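Local coordinates for protein esterase (Rhizomucor miehei, PDB 4WY5) that probably catalyses the hydrolysis of carboxylic esters, as a fungal carboxylesterase of the alpha/beta hydrolase fold, at residues A[91-96]-A[219-224]; A[125-130]-A[223-228]; A[84-89]-A[115-120]. One frame throughout, in Å; residues are numbered along the deposited sequence.

From the N terminus, contact 3 opens on 84-89 and contact 1 on 91-96, in the loop leaving strand 80-86. Contact 3 closes first, when 115-120 returns beside 84-89 after helix 100-110, completing a beta-alpha-beta unit of the central sheet. Contact 2 then opens on 125-130, in series with contact 3. Contact 1, which crosses contact 3, closes on 219-224, and contact 2 follows on 223-228; the two share Asn223 and Ala224 at the end of helix 215-225. The sheet core is thus joined through two loops to one helix. Phe91 touches Tyr225 between contacts 1 and 2, and Ala130 touches Tyr119 between contacts 2 and 3.

Contact 1 of 3, residues A[91-96]-A[219-224]; sequences FVFGSK and KFFSNA
Val92 sets CG1 anti to its backbone N (chi1 173°), which leaves CG2 anti to the carbonyl carbon and directed at helix 215-225. There CG2 of Val92 sits 3.8 Å from CD1 of Phe221, and the same methyl lies 3.8 Å from CB of Ala224. A branched valine suits the place because its two methyls serve different partners: CG1 lies over the centre of the neighbouring Phe93 ring, while CG2 meets the helix. Phe221, with CG anti to its carbonyl carbon (chi1 -65°), presents a ring edge, which both Val92 CG2 and Phe93 CE2 meet near the ring plane. The side chains of Phe93 and Phe221 cross at about a right angle, with CE2 of Phe93 3.9 Å from CE1 of Phe221. Ala224 is small enough for the loop to come close to the helix. No hydrogen bond joins the two segments. Phe221 is close to the probable catalytic triad, Ser161, His292 and Asp262, but makes no contact with it. Around this packing, Phe93 rests on Val32 and Val33, Phe220 on Ile25 and His26, and Phe91 on helix 162-176, while Lys96 forms salt bridges to Glu53 and Asp55.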
ATOM      1  N   PHE A  91      18.639   8.942 -15.018  1.00 22.42           N
ATOM      2  CA  PHE A  91      18.685   9.476 -16.392  1.00 23.02           C
ATOM      3  C   PHE A  91      19.985   9.092 -17.109  1.00 24.66           C
ATOM      4  O   PHE A  91      20.172   9.448 -18.275  1.00 25.99           O
ATOM      5  CB  PHE A  91      18.525  11.003 -16.438  1.00 23.12           C
ATOM      6  CG  PHE A  91      17.221  11.501 -15.892  1.00 23.36           C
ATOM      7  CD1 PHE A  91      16.064  11.455 -16.662  1.00 27.03           C
ATOM      8  CD2 PHE A  91      17.156  12.057 -14.629  1.00 24.75           C
ATOM      9  CE1 PHE A  91      14.843  11.927 -16.164  1.00 27.01           C
ATOM     10  CE2 PHE A  91      15.947  12.536 -14.121  1.00 28.00           C
ATOM     11  CZ  PHE A  91      14.787  12.471 -14.892  1.00 25.19           C
ATOM     12  N   VAL A  92      20.861   8.351 -16.428  1.00 22.42           N
ATOM     13  CA  VAL A  92      22.217   8.082 -16.929  1.00 25.92           C
ATOM     14  C   VAL A  92      22.430   6.597 -17.273  1.00 24.71           C
ATOM     15  O   VAL A  92      23.154   6.267 -18.209  1.00 19.13           O
ATOM     16  CB  VAL A  92      23.297   8.563 -15.895  1.00 29.99           C
ATOM     17  CG1 VAL A  92      24.714   8.135 -16.305  1.00 28.46           C
ATOM     18  CG2 VAL A  92      23.235  10.079 -15.738  1.00 22.35           C
ATOM     19  N   PHE A  93      21.795   5.706 -16.515  1.00 24.84           N
ATOM     20  CA  PHE A  93      21.886   4.273 -16.791  1.00 24.39           C
ATOM     21  C   PHE A  93      20.521   3.620 -17.016  1.00 27.51           C
ATOM     22  O   PHE A  93      19.472   4.285 -16.986  1.00 25.83           O
ATOM     23  CB  PHE A  93      22.589   3.540 -15.647  1.00 29.24           C
ATOM     24  CG  PHE A  93      23.798   4.255 -15.106  1.00 31.43           C
ATOM     25  CD1 PHE A  93      25.022   4.169 -15.758  1.00 36.79           C
ATOM     26  CD2 PHE A  93      23.715   4.996 -13.932  1.00 29.69           C
ATOM     27  CE1 PHE A  93      26.148   4.820 -15.252  1.00 35.18           C
ATOM     28  CE2 PHE A  93      24.829   5.656 -13.418  1.00 33.38           C
ATOM     29  CZ  PHE A  93      26.052   5.565 -14.078  1.00 35.49           C
ATOM     30  N   GLY A  94      20.543   2.307 -17.253  1.00 23.48           N
ATOM     31  CA  GLY A  94      19.318   1.550 -17.384  1.00 23.94           C
ATOM     32  C   GLY A  94      19.040   1.054 -18.786  1.00 24.81           C
ATOM     33  O   GLY A  94      19.407   1.698 -19.760  1.00 24.67           O
ATOM     34  N   SER A  95      18.381  -0.097 -18.874  1.00 27.80           N
ATOM     35  CA  SER A  95      18.020  -0.711 -20.152  1.00 26.90           C
ATOM     36  C   SER A  95      17.040  -1.832 -19.859  1.00 23.85           C
ATOM     37  O   SER A  95      16.663  -2.051 -18.709  1.00 26.35           O
ATOM     38  CB  SER A  95      19.242  -1.263 -20.883  1.00 26.20           C
ATOM     39  OG  SER A  95      19.806  -2.329 -20.139  1.00 27.93           O
ATOM     40  N   LYS A  96      16.678  -2.591 -20.878  1.00 23.59           N
ATOM     41  CA  LYS A  96      15.735  -3.680 -20.676  1.00 22.77           C
ATOM     42  C   LYS A  96      16.367  -4.838 -19.905  1.00 25.90           C
ATOM     43  O   LYS A  96      15.652  -5.663 -19.330  1.00 27.88           O
ATOM     44  CB  LYS A  96      15.202  -4.177 -22.029  1.00 23.88           C
ATOM     45  CG  LYS A  96      16.231  -4.936 -22.861  1.00 25.42           C
ATOM     46  CD  LYS A  96      15.622  -5.529 -24.126  1.00 33.21           C
ATOM     47  CE  LYS A  96      16.699  -6.133 -25.028  1.00 33.63           C
ATOM     48  NZ  LYS A  96      16.135  -6.988 -26.123  1.00 35.50           N
ATOM     49  N   LYS A 219      23.798  15.064  -6.949  1.00 31.57           N
ATOM     50  CA  LYS A 219      24.382  16.234  -7.589  1.00 36.28           C
ATOM     51  C   LYS A 219      24.946  15.843  -8.944  1.00 34.08           C
ATOM     52  O   LYS A 219      24.883  16.625  -9.888  1.00 35.29           O
ATOM     53  CB  LYS A 219      25.467  16.874  -6.715  1.00 35.97           C
ATOM     54  CG  LYS A 219      25.947  18.206  -7.271  1.00 43.77           C
ATOM     55  CD  LYS A 219      27.468  18.369  -7.215  1.00 51.51           C
ATOM     56  CE  LYS A 219      27.941  19.511  -8.131  1.00 51.46           C
ATOM     57  NZ  LYS A 219      27.326  20.842  -7.799  1.00 49.80           N
ATOM     58  N   PHE A 220      25.487  14.628  -9.041  1.00 35.88           N
ATOM     59  CA  PHE A 220      25.987  14.128 -10.326  1.00 36.12           C
ATOM     60  C   PHE A 220      24.862  13.970 -11.360  1.00 33.81           C
ATOM     61  O   PHE A 220      25.000  14.427 -12.492  1.00 34.13           O
ATOM     62  CB  PHE A 220      26.731  12.786 -10.152  1.00 32.81           C
ATOM     63  CG  PHE A 220      27.130  12.137 -11.459  1.00 42.40           C
ATOM     64  CD1 PHE A 220      28.270  12.549 -12.144  1.00 43.20           C
ATOM     65  CD2 PHE A 220      26.365  11.105 -12.006  1.00 39.64           C
ATOM     66  CE1 PHE A 220      28.634  11.946 -13.357  1.00 42.82           C
ATOM     67  CE2 PHE A 220      26.722  10.499 -13.213  1.00 35.82           C
ATOM     68  CZ  PHE A 220      27.854  10.922 -13.891  1.00 38.38           C
ATOM     69  N   PHE A 221      23.739  13.368 -10.965  1.00 33.05           N
ATOM     70  CA  PHE A 221      22.648  13.104 -11.918  1.00 30.36           C
ATOM     71  C   PHE A 221      21.960  14.384 -12.412  1.00 32.58           C
ATOM     72  O   PHE A 221      21.554  14.471 -13.577  1.00 28.93           O
ATOM     73  CB  PHE A 221      21.606  12.172 -11.298  1.00 26.80           C
ATOM     74  CG  PHE A 221      22.120  10.781 -11.002  1.00 32.38           C
ATOM     75  CD1 PHE A 221      22.661   9.987 -12.015  1.00 29.39           C
ATOM     76  CD2 PHE A 221      22.059  10.264  -9.708  1.00 27.95           C
ATOM     77  CE1 PHE A 221      23.126   8.705 -11.743  1.00 26.62           C
ATOM     78  CE2 PHE A 221      22.527   8.993  -9.428  1.00 29.21           C
ATOM     79  CZ  PHE A 221      23.061   8.206 -10.448  1.00 28.11           C
ATOM     80  N   SER A 222      21.830  15.373 -11.528  1.00 32.01           N
ATOM     81  CA  SER A 222      21.203  16.640 -11.896  1.00 34.01           C
ATOM     82  C   SER A 222      22.040  17.376 -12.948  1.00 34.37           C
ATOM     83  O   SER A 222      21.509  17.981 -13.895  1.00 31.67           O
ATOM     84  CB  SER A 222      21.007  17.517 -10.653  1.00 34.66           C
ATOM     85  OG  SER A 222      20.386  16.774  -9.613  1.00 37.18           O
ATOM     86  N   ASN A 223      23.356  17.338 -12.767  1.00 34.87           N
ATOM     87  CA  ASN A 223      24.258  18.000 -13.695  1.00 32.84           C
ATOM     88  C   ASN A 223      24.276  17.288 -15.043  1.00 33.11           C
ATOM     89  O   ASN A 223      24.415  17.920 -16.083  1.00 37.24           O
ATOM     90  CB  ASN A 223      25.665  18.068 -13.104  1.00 31.23           C
ATOM     91  CG  ASN A 223      26.624  18.902 -13.952  1.00 43.76           C
ATOM     92  OD1 ASN A 223      26.433  20.117 -14.120  1.00 40.03           O
ATOM     93  ND2 ASN A 223      27.680  18.258 -14.465  1.00 33.16           N
ATOM     94  N   ALA A 224      24.094  15.974 -15.030  1.00 27.60           N
ATOM     95  CA  ALA A 224      24.064  15.225 -16.274  1.00 29.32           C
ATOM     96  C   ALA A 224      22.778  15.503 -17.057  1.00 32.26           C
ATOM     97  O   ALA A 224      22.813  15.660 -18.279  1.00 33.40           O
ATOM     98  CB  ALA A 224      24.223  13.735 -16.003  1.00 23.69           C
TER

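Contact 2 of 3, residues A[125-130]-A[223-228]; sequences AKFPTA and NAYLPA
Phe127 lays its CB over one face of the Tyr225 ring, a CH-pi contact with CB 4.2 Å from the ring centroid. The two side chains cross obliquely: Phe127 sends its ring past the phenol, so that Tyr225 OH comes to the Phe127 edge in the ring plane, 3.5 Å from CD1. Both residues carry CG anti to the backbone N. Tyr225 starts out pointing away from 125-130, yet its long flat ring reaches back to Phe127, as a short side chain could not. Two prolines also pack on Phe127: CD of Pro227 against the same CB (4.0 Å), and CB of Pro128 over the ring centre. The peptide before Pro128 is cis, and residues 126-129 form a type VI turn in which Lys126 O accepts from both N and OG1 of Thr129; helix 129-143 starts directly after it.

Lys126 runs beside the end of helix 215-225, and a bend at chi4 (-75°) carries NZ to the carbonyls at and just after the helix end. NZ gives a hydrogen bond of 2.8 Å to Ala224 O, approaching from above the carbonyl plane, and a weak one of 3.3 Å to Leu226 O. The backbone adds a nearly straight bond, Phe127 N to Tyr225 O, of 3.1 Å. Tyr225 also stacks on Phe91, so its ring links both loops to the helix.

Chemically, carbonyls at and just after the C-terminal end of the helix, where no further turn supplies backbone donors, are met here by one ammonium and one loop N-H. The positive charge of Lys126 probably interacts favourably with the helix dipole, while proline and aromatic carbon flank the neighbouring backbone bond.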
ATOM      1  N   ALA A 125      22.211  13.266 -24.084  1.00 27.46           N
ATOM      2  CA  ALA A 125      20.993  14.018 -24.329  1.00 26.80           C
ATOM      3  C   ALA A 125      20.600  14.688 -23.027  1.00 28.36           C
ATOM      4  O   ALA A 125      20.976  14.205 -21.957  1.00 25.21           O
ATOM      5  CB  ALA A 125      19.871  13.094 -24.831  1.00 26.94           C
ATOM      6  N   LYS A 126      19.864  15.796 -23.106  1.00 28.83           N
ATOM      7  CA  LYS A 126      19.410  16.497 -21.905  1.00 29.16           C
ATOM      8  C   LYS A 126      17.916  16.838 -21.951  1.00 31.91           C
ATOM      9  O   LYS A 126      17.241  16.600 -22.962  1.00 30.22           O
ATOM     10  CB  LYS A 126      20.253  17.760 -21.684  1.00 29.98           C
ATOM     11  CG  LYS A 126      21.595  17.444 -21.034  1.00 32.19           C
ATOM     12  CD  LYS A 126      22.596  18.574 -21.142  1.00 36.09           C
ATOM     13  CE  LYS A 126      23.966  18.148 -20.618  1.00 31.11           C
ATOM     14  NZ  LYS A 126      23.998  18.091 -19.110  1.00 36.35           N
ATOM     15  N   PHE A 127      17.408  17.372 -20.840  1.00 30.51           N
ATOM     16  CA  PHE A 127      16.026  17.840 -20.756  1.00 33.61           C
ATOM     17  C   PHE A 127      15.765  18.792 -21.918  1.00 32.26           C
ATOM     18  O   PHE A 127      16.565  19.701 -22.149  1.00 32.06           O
ATOM     19  CB  PHE A 127      15.783  18.541 -19.405  1.00 33.88           C
ATOM     20  CG  PHE A 127      14.433  19.199 -19.280  1.00 30.58           C
ATOM     21  CD1 PHE A 127      13.347  18.492 -18.792  1.00 25.84           C
ATOM     22  CD2 PHE A 127      14.257  20.532 -19.651  1.00 33.74           C
ATOM     23  CE1 PHE A 127      12.097  19.092 -18.671  1.00 27.04           C
ATOM     24  CE2 PHE A 127      13.016  21.148 -19.544  1.00 32.26           C
ATOM     25  CZ  PHE A 127      11.930  20.426 -19.049  1.00 34.62           C
ATOM     26  N   PRO A 128      14.640  18.607 -22.639  1.00 33.56           N
ATOM     27  CA  PRO A 128      13.559  17.640 -22.401  1.00 30.86           C
ATOM     28  C   PRO A 128      13.406  16.554 -23.467  1.00 29.80           C
ATOM     29  O   PRO A 128      12.267  16.177 -23.764  1.00 30.48           O
ATOM     30  CB  PRO A 128      12.318  18.533 -22.421  1.00 30.03           C
ATOM     31  CG  PRO A 128      12.645  19.504 -23.548  1.00 31.63           C
ATOM     32  CD  PRO A 128      14.182  19.679 -23.542  1.00 28.97           C
ATOM     33  N   THR A 129      14.508  16.052 -24.014  1.00 29.43           N
ATOM     34  CA  THR A 129      14.446  15.125 -25.140  1.00 25.06           C
ATOM     35  C   THR A 129      13.615  13.865 -24.838  1.00 29.28           C
ATOM     36  O   THR A 129      12.715  13.513 -25.610  1.00 26.06           O
ATOM     37  CB  THR A 129      15.869  14.696 -25.576  1.00 26.84           C
ATOM     38  OG1 THR A 129      16.659  15.855 -25.871  1.00 31.12           O
ATOM     39  CG2 THR A 129      15.823  13.784 -26.799  1.00 31.94           C
ATOM     40  N   ALA A 130      13.881  13.217 -23.703  1.00 32.18           N
ATOM     41  CA  ALA A 130      13.185  11.969 -23.355  1.00 28.11           C
ATOM     42  C   ALA A 130      11.681  12.157 -23.185  1.00 24.12           C
ATOM     43  O   ALA A 130      10.908  11.305 -23.620  1.00 30.43           O
ATOM     44  CB  ALA A 130      13.782  11.352 -22.096  1.00 25.72           C
ATOM     45  N   ASN A 223      23.356  17.338 -12.767  1.00 34.87           N
ATOM     46  CA  ASN A 223      24.258  18.000 -13.695  1.00 32.84           C
ATOM     47  C   ASN A 223      24.276  17.288 -15.043  1.00 33.11           C
ATOM     48  O   ASN A 223      24.415  17.920 -16.083  1.00 37.24           O
ATOM     49  CB  ASN A 223      25.665  18.068 -13.104  1.00 31.23           C
ATOM     50  CG  ASN A 223      26.624  18.902 -13.952  1.00 43.76           C
ATOM     51  OD1 ASN A 223      26.433  20.117 -14.120  1.00 40.03           O
ATOM     52  ND2 ASN A 223      27.680  18.258 -14.465  1.00 33.16           N
ATOM     53  N   ALA A 224      24.094  15.974 -15.030  1.00 27.60           N
ATOM     54  CA  ALA A 224      24.064  15.225 -16.274  1.00 29.32           C
ATOM     55  C   ALA A 224      22.778  15.503 -17.057  1.00 32.26           C
ATOM     56  O   ALA A 224      22.813  15.660 -18.279  1.00 33.40           O
ATOM     57  CB  ALA A 224      24.223  13.735 -16.003  1.00 23.69           C
ATOM     58  N   TYR A 225      21.655  15.580 -16.345  1.00 30.44           N
ATOM     59  CA  TYR A 225      20.329  15.694 -16.961  1.00 32.59           C
ATOM     60  C   TYR A 225      19.966  17.130 -17.392  1.00 32.45           C
ATOM     61  O   TYR A 225      19.434  17.333 -18.486  1.00 32.18           O
ATOM     62  CB  TYR A 225      19.262  15.162 -15.977  1.00 27.84           C
ATOM     63  CG  TYR A 225      17.828  15.175 -16.486  1.00 29.06           C
ATOM     64  CD1 TYR A 225      17.486  14.546 -17.687  1.00 31.05           C
ATOM     65  CD2 TYR A 225      16.807  15.792 -15.762  1.00 31.48           C
ATOM     66  CE1 TYR A 225      16.166  14.531 -18.159  1.00 27.96           C
ATOM     67  CE2 TYR A 225      15.472  15.789 -16.230  1.00 27.91           C
ATOM     68  CZ  TYR A 225      15.169  15.161 -17.429  1.00 29.49           C
ATOM     69  OH  TYR A 225      13.874  15.162 -17.901  1.00 24.73           O
ATOM     70  N   LEU A 226      20.252  18.118 -16.543  1.00 31.00           N
ATOM     71  CA  LEU A 226      19.799  19.496 -16.783  1.00 33.23           C
ATOM     72  C   LEU A 226      20.773  20.324 -17.643  1.00 37.53           C
ATOM     73  O   LEU A 226      21.996  20.213 -17.507  1.00 41.52           O
ATOM     74  CB  LEU A 226      19.555  20.202 -15.448  1.00 33.45           C
ATOM     75  CG  LEU A 226      18.572  19.544 -14.467  1.00 34.19           C
ATOM     76  CD1 LEU A 226      18.477  20.339 -13.173  1.00 33.12           C
ATOM     77  CD2 LEU A 226      17.183  19.376 -15.095  1.00 32.24           C
ATOM     78  N   PRO A 227      20.231  21.134 -18.562  1.00 36.88           N
ATOM     79  CA  PRO A 227      21.059  21.987 -19.426  1.00 39.13           C
ATOM     80  C   PRO A 227      21.464  23.292 -18.750  1.00 39.60           C
ATOM     81  O   PRO A 227      22.283  24.023 -19.302  1.00 38.61           O
ATOM     82  CB  PRO A 227      20.146  22.253 -20.632  1.00 34.53           C
ATOM     83  CG  PRO A 227      18.777  22.186 -20.071  1.00 36.01           C
ATOM     84  CD  PRO A 227      18.819  21.128 -18.984  1.00 39.06           C
ATOM     85  N   ALA A 228      20.884  23.562 -17.581  1.00 40.39           N
ATOM     86  CA  ALA A 228      21.200  24.729 -16.756  1.00 37.42           C
ATOM     87  C   ALA A 228      20.810  24.403 -15.307  1.00 38.23           C
ATOM     88  O   ALA A 228      20.229  23.354 -15.059  1.00 37.35           O
ATOM     89  CB  ALA A 228      20.469  25.981 -17.266  1.00 33.14           C
TER

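Contact 3 of 3, residues A[84-89]-A[115-120]; sequences IFLHGG and VFVDYS
Ile84 pairs with Val115, and Phe85 with Phe116, in the parallel pairing of strands 80-86 and 113-117. Phe85 N bonds to Val115 O at 3.1 Å, nearly straight at the hydrogen; the next link, Val117 N to Phe85 O, is weak at 3.5 Å. Beyond it the backbones separate, and water 1 bridges them, donating to Phe85 O and Val117 O and accepting from His87 N. This water also sits over the centre of the Phe116 ring.

Apolar packing follows the two faces of the sheet. Ile84 and Val115 share one, where branched side chains suit a strand; on the other, CD2 of Phe85 meets CD2 of Phe116 at 3.9 Å, beside helix 100-110. Leu86 and Val117 lie side by side, with Leu86 CD2 4.1 Å from Val117 CB.

The aromatic cluster gathers round His87. Its chi1 of 73° places CG between the backbone N and the carbonyl carbon, and the ring then forms an offset stack with Tyr119, centroids 4.8 Å apart. Phe116 meets the same imidazole rim to rim, its CZ 3.3 Å from His87 CD2, with the planes almost parallel.

Polar bonds hold two of these rings, those of His87 and Tyr119. Tyr119 OH donates to His87 O at 2.8 Å, a use for the phenol hydroxyl that suits tyrosine here, and His87 ND1 donates to Gly88 O at 2.7 Å, close to its ring plane. Water 2 lies at the imidazole edge, bonded to NE2, with Asp118 OD1 and Tyr119 O also in reach.

His87, Gly88 and Gly89 begin the HGGG motif that in hormone-sensitive lipase relatives shapes the oxyanion hole. Here both ring nitrogens and the carbonyl of His87 have polar partners, consistent with a histidine that holds this glycine loop in shape.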
ATOM      1  N   ILE A  84       2.662   1.513 -20.606  1.00 23.29           N
ATOM      2  CA  ILE A  84       3.885   2.210 -21.019  1.00 20.08           C
ATOM      3  C   ILE A  84       4.879   2.197 -19.861  1.00 24.01           C
ATOM      4  O   ILE A  84       4.605   2.820 -18.829  1.00 20.53           O
ATOM      5  CB  ILE A  84       3.596   3.683 -21.410  1.00 21.61           C
ATOM      6  CG1 ILE A  84       2.440   3.767 -22.411  1.00 18.37           C
ATOM      7  CG2 ILE A  84       4.846   4.347 -21.958  1.00 15.49           C
ATOM      8  CD1 ILE A  84       2.753   3.112 -23.752  1.00 16.45           C
ATOM      9  N   PHE A  85       6.028   1.522 -20.007  1.00 22.97           N
ATOM     10  CA  PHE A  85       6.971   1.436 -18.879  1.00 18.50           C
ATOM     11  C   PHE A  85       8.281   2.218 -19.099  1.00 23.44           C
ATOM     12  O   PHE A  85       9.006   2.019 -20.085  1.00 23.31           O
ATOM     13  CB  PHE A  85       7.304  -0.028 -18.564  1.00 19.28           C
ATOM     14  CG  PHE A  85       8.016  -0.206 -17.252  1.00 22.33           C
ATOM     15  CD1 PHE A  85       7.299  -0.380 -16.085  1.00 24.87           C
ATOM     16  CD2 PHE A  85       9.398  -0.152 -17.181  1.00 24.82           C
ATOM     17  CE1 PHE A  85       7.941  -0.521 -14.883  1.00 21.15           C
ATOM     18  CE2 PHE A  85      10.051  -0.288 -15.973  1.00 23.89           C
ATOM     19  CZ  PHE A  85       9.317  -0.476 -14.825  1.00 24.76           C
ATOM     20  N   LEU A  86       8.585   3.078 -18.133  1.00 21.89           N
ATOM     21  CA  LEU A  86       9.719   4.000 -18.198  1.00 18.64           C
ATOM     22  C   LEU A  86      10.713   3.692 -17.084  1.00 18.73           C
ATOM     23  O   LEU A  86      10.421   3.934 -15.907  1.00 19.99           O
ATOM     24  CB  LEU A  86       9.206   5.428 -18.068  1.00 14.52           C
ATOM     25  CG  LEU A  86       7.987   5.668 -18.969  1.00 21.83           C
ATOM     26  CD1 LEU A  86       7.315   7.026 -18.722  1.00 20.05           C
ATOM     27  CD2 LEU A  86       8.412   5.528 -20.435  1.00 17.21           C
ATOM     28  N   HIS A  87      11.888   3.174 -17.446  1.00 18.11           N
ATOM     29  CA  HIS A  87      12.849   2.681 -16.444  1.00 21.47           C
ATOM     30  C   HIS A  87      13.664   3.775 -15.749  1.00 19.15           C
ATOM     31  O   HIS A  87      13.924   4.830 -16.320  1.00 17.37           O
ATOM     32  CB  HIS A  87      13.823   1.685 -17.091  1.00 23.43           C
ATOM     33  CG  HIS A  87      14.829   2.330 -18.002  1.00 27.10           C
ATOM     34  ND1 HIS A  87      16.004   2.880 -17.542  1.00 21.86           N
ATOM     35  CD2 HIS A  87      14.834   2.496 -19.349  1.00 22.21           C
ATOM     36  CE1 HIS A  87      16.685   3.372 -18.565  1.00 24.83           C
ATOM     37  NE2 HIS A  87      16.003   3.142 -19.670  1.00 24.40           N
ATOM     38  N   GLY A  88      14.121   3.483 -14.533  1.00 21.43           N
ATOM     39  CA  GLY A  88      14.997   4.386 -13.794  1.00 19.49           C
ATOM     40  C   GLY A  88      16.489   4.217 -14.105  1.00 24.44           C
ATOM     41  O   GLY A  88      16.869   3.511 -15.047  1.00 19.45           O
ATOM     42  N   GLY A  89      17.339   4.879 -13.314  1.00 25.10           N
ATOM     43  CA  GLY A  89      18.772   4.861 -13.531  1.00 20.91           C
ATOM     44  C   GLY A  89      19.414   6.246 -13.508  1.00 27.60           C
ATOM     45  O   GLY A  89      20.513   6.442 -14.037  1.00 23.63           O
ATOM     46  N   VAL A 115       4.940  -1.891 -23.301  1.00 24.27           N
ATOM     47  CA  VAL A 115       5.821  -1.232 -24.262  1.00 24.38           C
ATOM     48  C   VAL A 115       6.942  -0.549 -23.489  1.00 24.55           C
ATOM     49  O   VAL A 115       6.711   0.425 -22.771  1.00 21.88           O
ATOM     50  CB  VAL A 115       5.071  -0.188 -25.135  1.00 24.02           C
ATOM     51  CG1 VAL A 115       6.031   0.475 -26.136  1.00 20.50           C
ATOM     52  CG2 VAL A 115       3.854  -0.823 -25.855  1.00 23.34           C
ATOM     53  N   PHE A 116       8.147  -1.095 -23.608  1.00 24.23           N
ATOM     54  CA  PHE A 116       9.320  -0.554 -22.940  1.00 22.79           C
ATOM     55  C   PHE A 116       9.997   0.478 -23.849  1.00 25.24           C
ATOM     56  O   PHE A 116      10.498   0.129 -24.923  1.00 24.10           O
ATOM     57  CB  PHE A 116      10.295  -1.685 -22.591  1.00 25.54           C
ATOM     58  CG  PHE A 116      11.445  -1.260 -21.708  1.00 25.30           C
ATOM     59  CD1 PHE A 116      12.621  -0.768 -22.266  1.00 26.38           C
ATOM     60  CD2 PHE A 116      11.367  -1.389 -20.319  1.00 25.10           C
ATOM     61  CE1 PHE A 116      13.700  -0.373 -21.449  1.00 25.10           C
ATOM     62  CE2 PHE A 116      12.441  -0.999 -19.492  1.00 25.76           C
ATOM     63  CZ  PHE A 116      13.606  -0.494 -20.061  1.00 21.20           C
ATOM     64  N   VAL A 117      10.036   1.739 -23.410  1.00 24.00           N
ATOM     65  CA  VAL A 117      10.604   2.813 -24.226  1.00 23.02           C
ATOM     66  C   VAL A 117      12.068   3.071 -23.893  1.00 23.26           C
ATOM     67  O   VAL A 117      12.398   3.571 -22.812  1.00 22.44           O
ATOM     68  CB  VAL A 117       9.834   4.135 -24.053  1.00 21.73           C
ATOM     69  CG1 VAL A 117      10.450   5.215 -24.930  1.00 16.20           C
ATOM     70  CG2 VAL A 117       8.363   3.932 -24.408  1.00 24.90           C
ATOM     71  N   ASP A 118      12.944   2.733 -24.835  1.00 25.77           N
ATOM     72  CA  ASP A 118      14.389   2.881 -24.661  1.00 28.05           C
ATOM     73  C   ASP A 118      14.797   4.321 -25.015  1.00 26.75           C
ATOM     74  O   ASP A 118      15.329   4.600 -26.101  1.00 26.02           O
ATOM     75  CB  ASP A 118      15.132   1.841 -25.519  1.00 26.35           C
ATOM     76  CG  ASP A 118      16.641   1.794 -25.233  1.00 37.76           C
ATOM     77  OD1 ASP A 118      17.121   2.391 -24.228  1.00 33.99           O
ATOM     78  OD2 ASP A 118      17.352   1.135 -26.022  1.00 40.66           O
ATOM     79  N   TYR A 119      14.528   5.232 -24.082  1.00 23.90           N
ATOM     80  CA  TYR A 119      14.685   6.663 -24.328  1.00 24.40           C
ATOM     81  C   TYR A 119      16.158   7.070 -24.339  1.00 25.99           C
ATOM     82  O   TYR A 119      17.034   6.304 -23.916  1.00 24.00           O
ATOM     83  CB  TYR A 119      13.888   7.475 -23.286  1.00 24.60           C
ATOM     84  CG  TYR A 119      14.273   7.262 -21.825  1.00 22.90           C
ATOM     85  CD1 TYR A 119      15.240   8.056 -21.225  1.00 23.08           C
ATOM     86  CD2 TYR A 119      13.642   6.291 -21.041  1.00 18.17           C
ATOM     87  CE1 TYR A 119      15.590   7.884 -19.889  1.00 19.27           C
ATOM     88  CE2 TYR A 119      13.987   6.106 -19.716  1.00 16.28           C
ATOM     89  CZ  TYR A 119      14.961   6.917 -19.140  1.00 20.58           C
ATOM     90  OH  TYR A 119      15.323   6.760 -17.814  1.00 19.03           O
ATOM     91  N   SER A 120      16.438   8.270 -24.835  1.00 24.91           N
ATOM     92  CA  SER A 120      17.825   8.740 -24.930  1.00 26.99           C
ATOM     93  C   SER A 120      18.365   9.117 -23.549  1.00 25.85           C
ATOM     94  O   SER A 120      17.730   9.898 -22.822  1.00 27.18           O
ATOM     95  CB  SER A 120      17.929   9.936 -25.891  1.00 32.83           C
ATOM     96  OG  SER A 120      17.449   9.606 -27.199  1.00 30.11           O
TER
HETATM   97  O   HOH W   1      11.785   2.419 -20.223  1.00 23.26           O
HETATM   98  O   HOH W   2      16.850   4.163 -22.284  1.00 21.28           O